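Local coordinates for protein ATP grasp ligase (Microcystis aeruginosa MRC, PDB 5IG9) that probably acts as an ATP-dependent ATP-grasp ligase that joins carboxylates of a precursor peptide to hydroxyl groups in microviridin biosynthesis, at residues E208-A213 with D281-P286; L214-T219 with T227-S232; W253-L258 with Y307-P312. All blocks are in the same frame, centred on the assembly; numbering follows the deposited sequence.

Contact 1 of 3, residues E208-A213 with D281-P286; sequences ENIPKA and DMIVTP
Ile-283 projects from strand 277-284 against two residues of the loop 208-213, Ile-210 and Lys-212. Its CG1 lies between the backbone N and the carbonyl carbon (chi1 58°), and at the end of that branch CD1 meets Ile-210 CB at 3.9 Å and touches Ile-210 CG2 as well. The other branch serves the lysine: Ile-283 CG2 packs 3.6 Å from Lys-212 CD, the two side chains crossing at about a right angle. Of the Lys-212 side chain, CB and CD do the touching; NZ goes on to a long, weak ion pair with Glu-215. Beyond the isoleucines, Thr-285 brings CG2 to 4.0 Å from Ile-210 CG2, while its OG1 is hydrogen-bonded to Asp-287 and to the backbone N of Arg-289. At the far end Ala-213 CB rests 4.0 Å from Pro-286 CD. The two segments are tied by a backbone hydrogen bond from Ala-213 N to Val-284 O (2.7 Å). Through this contact the connection leaving the four-stranded sheet at strand 204-208 is fastened to the five-stranded sheet it is about to enter, an arrangement consistent with the junction between the two alpha+beta subdomains of an ATP-grasp fold.

Contact 2 of 3, residues L214-T219 with T227-S232; sequences LELRIT and TAAINS
Leu-216 and Ala-229 face each other as a non-hydrogen-bonded pair, with the leucine CD2 3.6 Å from the alanine CB. Two pairs further along, on the same face, Ile-218 and Thr-227 lie side by side and point the same way. The isoleucine CG1, anti to its carbonyl carbon (chi1 -53°), comes 4.0 Å from the threonine CG2. Leu-258 packs against this buried face, touching Leu-216, Ile-218 and Thr-227. Between these pairs the backbones are joined by reciprocal bonds: Arg-217 N to Ala-228 O (2.8 Å) and Ala-228 N to Arg-217 O. The strands form an antiparallel beta hairpin, 214-221 with 224-231, inside the five-stranded sheet of the ATP-grasp fold, and strand 277-284 flanks 214-221 on its other edge. Arg-217 takes its guanidinium away from the hairpin partner to a salt bridge with Asp-281.

Toward residues 231 and 232 the packing becomes looser and partly exposed. Glu-215 N still bonds to Ile-230 O at 3.0 Å, and Glu-215 CB touches Ile-230 CG2, but the carboxylate only comes near Ser-232, OE1 3.6 Å from its CB. An alanine in place of Glu-215 would probably open a gap beside Ser-232 and leave Lys-212 without its weakly paired carboxylate. Leu-214 CD2 touches Asn-231 CA at 3.6 Å.

Contact 3 of 3, residues W253-L258 with Y307-P312; sequences WQPYDL and YPPYFP
The backbones of Trp-253 and Gln-254 run past the Pro-308 to Pro-309 step, where the peptide bond is cis and the CA atoms of Gln-254 and Pro-309 are 5.3 Å apart. Packing carries the contact. The carbonyl O of Pro-308 sits 3.6 Å from Trp-253 CB, and Pro-309 CD meets the same CB at 4.0 Å. In return Pro-308 CB lies 3.7 Å from Trp-253 O. Chi1 of -68° sets Trp-253 CG anti to the carbonyl carbon; the side chain leads away from the loop and touches Ala-228 and Ile-230, and the indole meets the Trp-303 ring, planes at about 60°.

Residues 307-310 form a type VI beta turn, with cis Pro-309 in its third position and Tyr-310 N bonded to Tyr-307 O. The turn belongs to the loop between helices 302-305 and 313-323, which leans on strand 254-255, an outermost strand of the five-stranded antiparallel sheet. Within the turn, one face of the Tyr-310 ring covers the N of Pro-308, over the ring centre.

Further along, two pyrrolidine rings slide past each other in opposite directions, Pro-309 CB touching Pro-255 CD at 3.6 Å and Pro-255 CG beside it. Pro-309 CG stands 3.1 Å above one face of the Phe-311 ring, offset toward the rim. From the same ring, CZ extends to within 4.5 Å of Pro-255 CA, at the exposed end of this surface contact.

In the fold
All three contacts reach the five-stranded antiparallel sheet whose order is 254-255, 224-231, 214-221, 277-284, 290-296. Contact 2 is the hairpin of strands 214-221 and 224-231 within it. Contact 1 adjoins it across strands 214-221 and 277-284, with centres 11 Å apart, and contact 3 adjoins it across strands 224-231 and 254-255, with centres 8 Å apart. Contacts 1 and 3 lie 19 Å apart and do not touch. Along the chain both segments of contact 2 fall between those of contact 1, and contact 2 closes before contact 3 opens, whereas the segments of contacts 1 and 3 alternate. The sheet thus connects the loop 209-213, which probably joins two subdomains, with the loop before helix 313-323.

Contact 1 of 3, residues E208-A213 with D281-P286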
loop_
_atom_site.group_PDB
_atom_site.type_symbol
_atom_site.label_atom_id
_atom_site.label_comp_id
_atom_site.label_asym_id
_atom_site.label_seq_id
_atom_site.Cartn_x
_atom_site.Cartn_y
_atom_site.Cartn_z
ATOM N N GLU A 208 -11.081 -10.481 -21.222
ATOM C CA GLU A 208 -11.232 -11.242 -22.455
ATOM C C GLU A 208 -10.436 -12.538 -22.382
ATOM O O GLU A 208 -9.229 -12.526 -22.123
ATOM C CB GLU A 208 -10.764 -10.394 -23.639
ATOM C CG GLU A 208 -10.533 -11.154 -24.939
ATOM C CD GLU A 208 -9.949 -10.264 -26.027
ATOM O OE1 GLU A 208 -9.467 -9.160 -25.693
ATOM O OE2 GLU A 208 -9.976 -10.661 -27.214
ATOM N N ASN A 209 -11.116 -13.659 -22.597
ATOM C CA ASN A 209 -10.466 -14.967 -22.602
ATOM C C ASN A 209 -9.826 -15.170 -23.968
ATOM O O ASN A 209 -10.513 -15.449 -24.951
ATOM C CB ASN A 209 -11.474 -16.067 -22.289
ATOM C CG ASN A 209 -10.817 -17.413 -22.058
ATOM O OD1 ASN A 209 -9.628 -17.595 -22.317
ATOM N ND2 ASN A 209 -11.597 -18.370 -21.572
ATOM N N ILE A 210 -8.507 -15.036 -24.034
ATOM C CA ILE A 210 -7.764 -15.123 -25.287
ATOM C C ILE A 210 -7.252 -16.553 -25.442
ATOM O O ILE A 210 -6.485 -17.015 -24.585
ATOM C CB ILE A 210 -6.604 -14.122 -25.326
ATOM C CG1 ILE A 210 -7.136 -12.690 -25.289
ATOM C CG2 ILE A 210 -5.743 -14.365 -26.559
ATOM C CD1 ILE A 210 -6.054 -11.648 -25.222
ATOM N N PRO A 211 -7.631 -17.266 -26.500
ATOM C CA PRO A 211 -7.074 -18.607 -26.722
ATOM C C PRO A 211 -5.583 -18.527 -26.998
ATOM O O PRO A 211 -5.126 -17.743 -27.832
ATOM C CB PRO A 211 -7.854 -19.118 -27.941
ATOM C CG PRO A 211 -9.092 -18.275 -27.986
ATOM C CD PRO A 211 -8.661 -16.929 -27.495
ATOM N N LYS A 212 -4.822 -19.346 -26.285
ATOM C CA LYS A 212 -3.376 -19.245 -26.279
ATOM C C LYS A 212 -2.756 -20.571 -26.689
ATOM O O LYS A 212 -3.300 -21.645 -26.413
ATOM C CB LYS A 212 -2.864 -18.832 -24.892
ATOM C CG LYS A 212 -3.404 -19.696 -23.763
ATOM C CD LYS A 212 -3.672 -18.872 -22.520
ATOM C CE LYS A 212 -4.548 -19.629 -21.534
ATOM N NZ LYS A 212 -3.866 -20.838 -20.991
ATOM N N ALA A 213 -1.618 -20.475 -27.368
ATOM C CA ALA A 213 -0.816 -21.644 -27.693
ATOM C C ALA A 213 0.247 -21.895 -26.636
ATOM O O ALA A 213 0.526 -23.049 -26.294
ATOM C CB ALA A 213 -0.158 -21.469 -29.063
ATOM N N ASP A 281 3.858 -12.312 -16.669
ATOM C CA ASP A 281 3.053 -13.343 -17.302
ATOM C C ASP A 281 2.625 -12.860 -18.680
ATOM O O ASP A 281 2.072 -11.764 -18.814
ATOM C CB ASP A 281 1.825 -13.679 -16.453
ATOM C CG ASP A 281 2.180 -14.447 -15.199
ATOM O OD1 ASP A 281 3.228 -15.120 -15.208
ATOM O OD2 ASP A 281 1.413 -14.391 -14.214
ATOM N N MET A 282 2.897 -13.670 -19.702
ATOM C CA MET A 282 2.422 -13.396 -21.050
ATOM C C MET A 282 1.861 -14.678 -21.644
ATOM O O MET A 282 2.062 -15.777 -21.120
ATOM C CB MET A 282 3.527 -12.829 -21.947
ATOM C CG MET A 282 4.164 -11.544 -21.447
ATOM S SD MET A 282 5.319 -10.836 -22.636
ATOM C CE MET A 282 4.194 -10.184 -23.867
ATOM N N ILE A 283 1.135 -14.525 -22.749
ATOM C CA ILE A 283 0.646 -15.652 -23.531
ATOM C C ILE A 283 0.925 -15.378 -25.001
ATOM O O ILE A 283 1.011 -14.224 -25.435
ATOM C CB ILE A 283 -0.860 -15.923 -23.319
ATOM C CG1 ILE A 283 -1.680 -14.688 -23.684
ATOM C CG2 ILE A 283 -1.137 -16.357 -21.889
ATOM C CD1 ILE A 283 -3.166 -14.908 -23.620
ATOM N N VAL A 284 1.066 -16.454 -25.770
ATOM C CA VAL A 284 1.310 -16.381 -27.204
ATOM C C VAL A 284 0.188 -17.116 -27.917
ATOM O O VAL A 284 -0.069 -18.293 -27.639
ATOM C CB VAL A 284 2.676 -16.977 -27.590
ATOM C CG1 VAL A 284 2.998 -16.656 -29.043
ATOM C CG2 VAL A 284 3.767 -16.462 -26.667
ATOM N N THR A 285 -0.471 -16.425 -28.835
ATOM C CA THR A 285 -1.519 -17.026 -29.634
ATOM C C THR A 285 -0.921 -18.005 -30.639
ATOM O O THR A 285 0.291 -18.019 -30.869
ATOM C CB THR A 285 -2.316 -15.941 -30.353
ATOM O OG1 THR A 285 -1.464 -15.240 -31.268
ATOM C CG2 THR A 285 -2.901 -14.958 -29.351
ATOM N N PRO A 286 -1.748 -18.870 -31.231
ATOM C CA PRO A 286 -1.247 -19.701 -32.336
ATOM C C PRO A 286 -0.671 -18.893 -33.491
ATOM O O PRO A 286 0.304 -19.337 -34.109
ATOM C CB PRO A 286 -2.487 -20.505 -32.748
ATOM C CG PRO A 286 -3.279 -20.619 -31.485
ATOM C CD PRO A 286 -3.064 -19.324 -30.747
#

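Contact 2 of 3, residues L214-T219 with T227-S232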
loop_
_atom_site.group_PDB
_atom_site.type_symbol
_atom_site.label_atom_id
_atom_site.label_comp_id
_atom_site.label_asym_id
_atom_site.label_seq_id
_atom_site.Cartn_x
_atom_site.Cartn_y
_atom_site.Cartn_z
ATOM N N LEU A 214 0.832 -20.828 -26.100
ATOM C CA LEU A 214 1.886 -20.931 -25.106
ATOM C C LEU A 214 1.623 -19.972 -23.955
ATOM O O LEU A 214 1.014 -18.913 -24.127
ATOM C CB LEU A 214 3.263 -20.631 -25.716
ATOM C CG LEU A 214 3.815 -21.603 -26.760
ATOM C CD1 LEU A 214 5.148 -21.104 -27.285
ATOM C CD2 LEU A 214 3.963 -23.001 -26.185
ATOM N N GLU A 215 2.088 -20.367 -22.774
ATOM C CA GLU A 215 2.148 -19.504 -21.603
ATOM C C GLU A 215 3.606 -19.179 -21.316
ATOM O O GLU A 215 4.444 -20.085 -21.251
ATOM C CB GLU A 215 1.504 -20.175 -20.386
ATOM C CG GLU A 215 -0.008 -20.304 -20.466
ATOM C CD GLU A 215 -0.622 -20.779 -19.164
ATOM O OE1 GLU A 215 -0.467 -21.972 -18.825
ATOM O OE2 GLU A 215 -1.254 -19.952 -18.475
ATOM N N LEU A 216 3.907 -17.892 -21.156
ATOM C CA LEU A 216 5.262 -17.426 -20.895
ATOM C C LEU A 216 5.389 -16.989 -19.442
ATOM O O LEU A 216 4.523 -16.274 -18.926
ATOM C CB LEU A 216 5.637 -16.261 -21.816
ATOM C CG LEU A 216 5.502 -16.460 -23.325
ATOM C CD1 LEU A 216 6.023 -15.245 -24.070
ATOM C CD2 LEU A 216 6.229 -17.712 -23.766
ATOM N N ARG A 217 6.469 -17.416 -18.790
ATOM C CA ARG A 217 6.844 -16.946 -17.459
ATOM C C ARG A 217 8.189 -16.251 -17.580
ATOM O O ARG A 217 9.210 -16.902 -17.807
ATOM C CB ARG A 217 6.906 -18.097 -16.458
ATOM C CG ARG A 217 7.245 -17.663 -15.040
ATOM C CD ARG A 217 6.120 -16.852 -14.410
ATOM N NE ARG A 217 6.372 -16.572 -12.999
ATOM C CZ ARG A 217 5.468 -16.067 -12.165
ATOM N NH1 ARG A 217 4.248 -15.785 -12.600
ATOM N NH2 ARG A 217 5.783 -15.846 -10.895
ATOM N N ILE A 218 8.188 -14.935 -17.421
ATOM C CA ILE A 218 9.355 -14.100 -17.674
ATOM C C ILE A 218 9.815 -13.498 -16.356
ATOM O O ILE A 218 9.080 -12.728 -15.728
ATOM C CB ILE A 218 9.042 -13.008 -18.705
ATOM C CG1 ILE A 218 8.458 -13.650 -19.963
ATOM C CG2 ILE A 218 10.284 -12.194 -19.020
ATOM C CD1 ILE A 218 7.840 -12.669 -20.911
ATOM N N THR A 219 11.027 -13.844 -15.941
ATOM C CA THR A 219 11.628 -13.335 -14.717
ATOM C C THR A 219 12.792 -12.429 -15.091
ATOM O O THR A 219 13.716 -12.857 -15.790
ATOM C CB THR A 219 12.101 -14.478 -13.819
ATOM O OG1 THR A 219 11.028 -15.400 -13.616
ATOM C CG2 THR A 219 12.546 -13.939 -12.479
ATOM N N THR A 227 13.231 -16.228 -19.795
ATOM C CA THR A 227 11.939 -16.505 -20.407
ATOM C C THR A 227 11.716 -18.006 -20.485
ATOM O O THR A 227 12.555 -18.736 -21.024
ATOM C CB THR A 227 11.848 -15.891 -21.805
ATOM O OG1 THR A 227 12.073 -14.481 -21.725
ATOM C CG2 THR A 227 10.470 -16.142 -22.400
ATOM N N ALA A 228 10.579 -18.456 -19.963
ATOM C CA ALA A 228 10.193 -19.858 -19.988
ATOM C C ALA A 228 8.801 -19.997 -20.592
ATOM O O ALA A 228 7.918 -19.172 -20.336
ATOM C CB ALA A 228 10.225 -20.462 -18.582
ATOM N N ALA A 229 8.606 -21.042 -21.392
ATOM C CA ALA A 229 7.344 -21.274 -22.080
ATOM C C ALA A 229 6.856 -22.689 -21.813
ATOM O O ALA A 229 7.646 -23.596 -21.544
ATOM C CB ALA A 229 7.475 -21.055 -23.589
ATOM N N ILE A 230 5.540 -22.868 -21.892
ATOM C CA ILE A 230 4.918 -24.176 -21.741
ATOM C C ILE A 230 3.704 -24.237 -22.656
ATOM O O ILE A 230 2.956 -23.261 -22.788
ATOM C CB ILE A 230 4.531 -24.464 -20.275
ATOM C CG1 ILE A 230 4.004 -25.891 -20.120
ATOM C CG2 ILE A 230 3.494 -23.470 -19.772
ATOM C CD1 ILE A 230 3.732 -26.278 -18.685
ATOM N N ASN A 231 3.523 -25.383 -23.308
ATOM C CA ASN A 231 2.380 -25.606 -24.185
ATOM C C ASN A 231 1.192 -26.027 -23.333
ATOM O O ASN A 231 1.154 -27.146 -22.811
ATOM C CB ASN A 231 2.715 -26.661 -25.233
ATOM C CG ASN A 231 1.633 -26.807 -26.284
ATOM O OD1 ASN A 231 0.454 -26.976 -25.968
ATOM N ND2 ASN A 231 2.032 -26.739 -27.547
ATOM N N SER A 232 0.218 -25.135 -23.193
ATOM C CA SER A 232 -0.973 -25.413 -22.409
ATOM C C SER A 232 -2.157 -25.831 -23.266
ATOM O O SER A 232 -3.253 -26.031 -22.729
ATOM C CB SER A 232 -1.351 -24.182 -21.585
ATOM O OG SER A 232 -1.520 -23.057 -22.424
#

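Contact 3 of 3, residues W253-L258 with Y307-P312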
loop_
_atom_site.group_PDB
_atom_site.type_symbol
_atom_site.label_atom_id
_atom_site.label_comp_id
_atom_site.label_asym_id
_atom_site.label_seq_id
_atom_site.Cartn_x
_atom_site.Cartn_y
_atom_site.Cartn_z
ATOM N N TRP A 253 8.091 -26.846 -18.623
ATOM C CA TRP A 253 8.575 -25.524 -18.996
ATOM C C TRP A 253 9.910 -25.625 -19.725
ATOM O O TRP A 253 10.789 -26.400 -19.342
ATOM C CB TRP A 253 8.714 -24.633 -17.758
ATOM C CG TRP A 253 7.402 -24.269 -17.128
ATOM C CD1 TRP A 253 6.715 -24.986 -16.192
ATOM C CD2 TRP A 253 6.616 -23.097 -17.388
ATOM N NE1 TRP A 253 5.553 -24.336 -15.855
ATOM C CE2 TRP A 253 5.467 -23.175 -16.577
ATOM C CE3 TRP A 253 6.769 -21.992 -18.231
ATOM C CZ2 TRP A 253 4.482 -22.191 -16.582
ATOM C CZ3 TRP A 253 5.791 -21.017 -18.234
ATOM C CH2 TRP A 253 4.663 -21.121 -17.414
ATOM N N GLN A 254 10.076 -24.849 -20.790
ATOM C CA GLN A 254 11.325 -24.890 -21.549
ATOM C C GLN A 254 11.784 -23.495 -21.949
ATOM O O GLN A 254 10.963 -22.592 -22.117
ATOM C CB GLN A 254 11.165 -25.767 -22.792
ATOM C CG GLN A 254 9.969 -25.406 -23.657
ATOM C CD GLN A 254 10.333 -25.259 -25.122
ATOM O OE1 GLN A 254 10.461 -26.247 -25.845
ATOM N NE2 GLN A 254 10.501 -24.019 -25.567
ATOM N N PRO A 255 13.093 -23.313 -22.103
ATOM C CA PRO A 255 13.605 -21.995 -22.490
ATOM C C PRO A 255 12.886 -21.482 -23.727
ATOM O O PRO A 255 12.403 -22.256 -24.557
ATOM C CB PRO A 255 15.091 -22.255 -22.771
ATOM C CG PRO A 255 15.411 -23.500 -22.019
ATOM C CD PRO A 255 14.159 -24.329 -22.065
ATOM N N TYR A 256 12.818 -20.160 -23.846
ATOM C CA TYR A 256 12.120 -19.525 -24.954
ATOM C C TYR A 256 12.800 -18.197 -25.250
ATOM O O TYR A 256 13.228 -17.497 -24.329
ATOM C CB TYR A 256 10.635 -19.320 -24.626
ATOM C CG TYR A 256 9.776 -18.833 -25.777
ATOM C CD1 TYR A 256 9.693 -17.479 -26.084
ATOM C CD2 TYR A 256 9.032 -19.723 -26.541
ATOM C CE1 TYR A 256 8.906 -17.031 -27.128
ATOM C CE2 TYR A 256 8.243 -19.282 -27.585
ATOM C CZ TYR A 256 8.184 -17.935 -27.873
ATOM O OH TYR A 256 7.400 -17.490 -28.911
ATOM N N ASP A 257 12.901 -17.861 -26.534
ATOM C CA ASP A 257 13.539 -16.625 -26.974
ATOM C C ASP A 257 12.461 -15.620 -27.362
ATOM O O ASP A 257 11.812 -15.764 -28.403
ATOM C CB ASP A 257 14.489 -16.885 -28.142
ATOM C CG ASP A 257 15.739 -17.643 -27.725
ATOM O OD1 ASP A 257 16.253 -17.391 -26.614
ATOM O OD2 ASP A 257 16.210 -18.495 -28.510
ATOM N N LEU A 258 12.272 -14.607 -26.524
ATOM C CA LEU A 258 11.373 -13.520 -26.861
ATOM C C LEU A 258 11.917 -12.733 -28.052
ATOM O O LEU A 258 13.132 -12.642 -28.242
ATOM C CB LEU A 258 11.201 -12.577 -25.674
ATOM C CG LEU A 258 10.333 -13.015 -24.499
ATOM C CD1 LEU A 258 10.412 -11.988 -23.380
ATOM C CD2 LEU A 258 8.900 -13.202 -24.958
ATOM N N TYR A 307 13.293 -26.809 -10.874
ATOM C CA TYR A 307 12.645 -27.632 -11.877
ATOM C C TYR A 307 12.965 -27.033 -13.233
ATOM O O TYR A 307 13.454 -25.901 -13.314
ATOM C CB TYR A 307 11.127 -27.681 -11.633
ATOM C CG TYR A 307 10.763 -28.190 -10.259
ATOM C CD1 TYR A 307 10.663 -29.551 -10.006
ATOM C CD2 TYR A 307 10.532 -27.310 -9.213
ATOM C CE1 TYR A 307 10.333 -30.022 -8.749
ATOM C CE2 TYR A 307 10.203 -27.769 -7.952
ATOM C CZ TYR A 307 10.105 -29.125 -7.726
ATOM O OH TYR A 307 9.778 -29.584 -6.470
ATOM N N PRO A 308 12.734 -27.779 -14.330
ATOM C CA PRO A 308 13.069 -27.236 -15.653
ATOM C C PRO A 308 12.430 -25.878 -15.912
ATOM O O PRO A 308 11.320 -25.630 -15.443
ATOM C CB PRO A 308 12.518 -28.294 -16.607
ATOM C CG PRO A 308 12.601 -29.561 -15.827
ATOM C CD PRO A 308 12.269 -29.177 -14.418
ATOM N N PRO A 309 13.118 -25.022 -16.661
ATOM C CA PRO A 309 14.426 -25.362 -17.229
ATOM C C PRO A 309 15.598 -25.106 -16.286
ATOM O O PRO A 309 16.663 -24.692 -16.744
ATOM C CB PRO A 309 14.524 -24.432 -18.438
ATOM C CG PRO A 309 13.722 -23.239 -18.047
ATOM C CD PRO A 309 12.594 -23.752 -17.194
ATOM N N TYR A 310 15.405 -25.352 -14.993
ATOM C CA TYR A 310 16.460 -25.147 -14.007
ATOM C C TYR A 310 17.210 -23.838 -14.239
ATOM O O TYR A 310 18.414 -23.838 -14.489
ATOM C CB TYR A 310 17.444 -26.319 -14.026
ATOM C CG TYR A 310 16.786 -27.677 -13.951
ATOM C CD1 TYR A 310 16.233 -28.136 -12.763
ATOM C CD2 TYR A 310 16.720 -28.501 -15.065
ATOM C CE1 TYR A 310 15.632 -29.378 -12.689
ATOM C CE2 TYR A 310 16.121 -29.744 -15.000
ATOM C CZ TYR A 310 15.579 -30.177 -13.810
ATOM O OH TYR A 310 14.980 -31.413 -13.739
ATOM N N PHE A 311 16.489 -22.725 -14.156
ATOM C CA PHE A 311 17.091 -21.413 -14.357
ATOM C C PHE A 311 17.903 -20.991 -13.137
ATOM O O PHE A 311 17.495 -21.236 -11.998
ATOM C CB PHE A 311 16.010 -20.370 -14.649
ATOM C CG PHE A 311 15.680 -20.229 -16.107
ATOM C CD1 PHE A 311 16.685 -20.087 -17.048
ATOM C CD2 PHE A 311 14.364 -20.238 -16.536
ATOM C CE1 PHE A 311 16.384 -19.956 -18.391
ATOM C CE2 PHE A 311 14.056 -20.108 -17.876
ATOM C CZ PHE A 311 15.066 -19.967 -18.805
ATOM N N PRO A 312 19.096 -20.330 -13.403
ATOM C CA PRO A 312 19.846 -19.934 -12.204
ATOM C C PRO A 312 19.521 -18.497 -11.819
ATOM O O PRO A 312 20.352 -17.604 -11.984
ATOM C CB PRO A 312 21.297 -20.046 -12.659
ATOM C CG PRO A 312 21.270 -19.571 -14.068
ATOM C CD PRO A 312 19.893 -19.841 -14.616
#